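Local coordinates for DNA ligase (Archaeoglobus fulgidus, PDB 3GDE), which probably seals nicks in double-stranded DNA during replication, recombination and repair, using ATP and releasing AMP and diphosphate, at residues L462-V467 / Y516-A521. Residues are numbered along the deposited sequence; the frame is centred on the assembly and turned at random.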
loop_
_atom_site.group_PDB
_atom_site.type_symbol
_atom_site.label_atom_id
_atom_site.label_comp_id
_atom_site.label_asym_id
_atom_site.label_seq_id
_atom_site.Cartn_x
_atom_site.Cartn_y
_atom_site.Cartn_z
ATOM N N LEU A 462 1.662 -14.397 -5.313
ATOM C CA LEU A 462 2.344 -15.683 -5.342
ATOM C C LEU A 462 2.301 -16.328 -3.955
ATOM O O LEU A 462 2.805 -15.759 -2.973
ATOM C CB LEU A 462 3.787 -15.528 -5.850
ATOM C CG LEU A 462 4.039 -14.691 -7.118
ATOM C CD1 LEU A 462 5.524 -14.597 -7.450
ATOM C CD2 LEU A 462 3.289 -15.255 -8.308
ATOM N N LYS A 463 1.676 -17.507 -3.884
ATOM C CA LYS A 463 1.550 -18.260 -2.633
ATOM C C LYS A 463 2.900 -18.564 -2.011
ATOM O O LYS A 463 3.872 -18.849 -2.702
ATOM C CB LYS A 463 0.774 -19.561 -2.826
ATOM C CG LYS A 463 -0.724 -19.401 -2.709
ATOM C CD LYS A 463 -1.358 -20.675 -2.156
ATOM C CE LYS A 463 -2.859 -20.676 -2.382
ATOM N NZ LYS A 463 -3.500 -21.905 -1.832
ATOM N N VAL A 464 2.934 -18.520 -0.689
ATOM C CA VAL A 464 4.184 -18.580 0.036
ATOM C C VAL A 464 4.050 -19.462 1.293
ATOM O O VAL A 464 5.038 -19.881 1.886
ATOM C CB VAL A 464 4.680 -17.130 0.290
ATOM C CG1 VAL A 464 4.839 -16.804 1.753
ATOM C CG2 VAL A 464 5.920 -16.841 -0.520
ATOM N N GLY A 465 2.818 -19.772 1.674
ATOM C CA GLY A 465 2.605 -20.645 2.812
ATOM C C GLY A 465 1.182 -20.687 3.317
ATOM O O GLY A 465 0.260 -20.165 2.679
ATOM N N ARG A 466 1.027 -21.323 4.474
ATOM C CA ARG A 466 -0.260 -21.505 5.122
ATOM C C ARG A 466 -0.097 -21.438 6.636
ATOM O O ARG A 466 0.821 -22.036 7.186
ATOM C CB ARG A 466 -0.855 -22.849 4.720
ATOM C CG ARG A 466 -2.296 -22.975 5.095
ATOM C CD ARG A 466 -2.487 -24.011 6.147
ATOM N NE ARG A 466 -2.706 -25.325 5.556
ATOM C CZ ARG A 466 -2.920 -26.430 6.263
ATOM N NH1 ARG A 466 -2.939 -26.370 7.596
ATOM N NH2 ARG A 466 -3.114 -27.594 5.636
ATOM N N VAL A 467 -1.007 -20.727 7.298
ATOM C CA VAL A 467 -0.895 -20.452 8.728
ATOM C C VAL A 467 -2.144 -20.896 9.496
ATOM O O VAL A 467 -3.266 -20.693 9.034
ATOM C CB VAL A 467 -0.539 -18.947 9.011
ATOM C CG1 VAL A 467 -1.647 -17.995 8.552
ATOM C CG2 VAL A 467 -0.203 -18.724 10.479
ATOM N N TYR A 516 4.681 -24.174 -4.239
ATOM C CA TYR A 516 3.969 -22.955 -4.594
ATOM C C TYR A 516 4.623 -22.229 -5.753
ATOM O O TYR A 516 5.840 -22.257 -5.935
ATOM C CB TYR A 516 3.865 -21.983 -3.417
ATOM C CG TYR A 516 3.188 -22.500 -2.168
ATOM C CD1 TYR A 516 1.864 -22.946 -2.188
ATOM C CD2 TYR A 516 3.859 -22.494 -0.950
ATOM C CE1 TYR A 516 1.245 -23.399 -1.025
ATOM C CE2 TYR A 516 3.253 -22.939 0.206
ATOM C CZ TYR A 516 1.953 -23.385 0.169
ATOM O OH TYR A 516 1.365 -23.826 1.324
ATOM N N GLU A 517 3.773 -21.552 -6.508
ATOM C CA GLU A 517 4.147 -20.672 -7.603
ATOM C C GLU A 517 5.318 -19.731 -7.275
ATOM O O GLU A 517 6.128 -19.420 -8.144
ATOM C CB GLU A 517 2.905 -19.872 -8.028
ATOM C CG GLU A 517 2.147 -19.200 -6.848
ATOM C CD GLU A 517 0.932 -19.980 -6.294
ATOM O OE1 GLU A 517 -0.074 -19.282 -6.022
ATOM O OE2 GLU A 517 0.968 -21.242 -6.103
ATOM N N SER A 518 5.410 -19.295 -6.022
ATOM C CA SER A 518 6.458 -18.363 -5.600
ATOM C C SER A 518 7.858 -18.968 -5.643
ATOM O O SER A 518 8.836 -18.250 -5.803
ATOM C CB SER A 518 6.173 -17.840 -4.189
ATOM O OG SER A 518 6.380 -18.856 -3.219
ATOM N N GLY A 519 7.940 -20.288 -5.490
ATOM C CA GLY A 519 9.216 -20.986 -5.355
ATOM C C GLY A 519 9.720 -21.031 -3.917
ATOM O O GLY A 519 10.859 -21.410 -3.669
ATOM N N TYR A 520 8.868 -20.641 -2.968
ATOM C CA TYR A 520 9.245 -20.527 -1.555
ATOM C C TYR A 520 8.129 -20.995 -0.644
ATOM O O TYR A 520 6.953 -20.906 -0.992
ATOM C CB TYR A 520 9.641 -19.087 -1.194
ATOM C CG TYR A 520 10.845 -18.594 -1.957
ATOM C CD1 TYR A 520 12.131 -18.916 -1.543
ATOM C CD2 TYR A 520 10.699 -17.822 -3.107
ATOM C CE1 TYR A 520 13.251 -18.480 -2.250
ATOM C CE2 TYR A 520 11.807 -17.383 -3.825
ATOM C CZ TYR A 520 13.084 -17.717 -3.388
ATOM O OH TYR A 520 14.192 -17.286 -4.092
ATOM N N ALA A 521 8.508 -21.496 0.528
ATOM C CA ALA A 521 7.544 -21.914 1.537
ATOM C C ALA A 521 8.001 -21.463 2.918
ATOM O O ALA A 521 9.188 -21.551 3.252
ATOM C CB ALA A 521 7.354 -23.422 1.500
#
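Y516 lays its ring across K463, V464 and G465, where strand 461-467 of the C-terminal OB-fold domain carries a classic beta bulge: V464 and G465 both face L451 of strand 446-454. From the type I turn Y516-G519, Y516 CB lies 3.2 Å from K463 O. Chi1 of -58° sets CG anti to the carbonyl carbon and beside the backbone N; from there CD1 meets K463 CB at 3.6 Å, CE1 reaches K463 CD, CE2 comes within 3.5 Å of G465 CA, and OH ends near G465 C and CA. V464 N lies over one face. An alanine in place of Y516 would probably leave a gap over the bulge and take away the ring atoms that K463 CB and CD touch. Glycine suits position 465, whose backbone angles would jam a CB against V464 O. K463 itself runs on to a salt bridge with E450, while E517 OE1 accepts a weak hydrogen bond from K463 N. Serine suits position 518 because its short hydroxyl serves two backbone groups: OG accepts from Y520 N, making an ST turn. S518 OG also donates to K463 O at 2.6 Å, in the carbonyl plane at a C=O...OG angle of 153°.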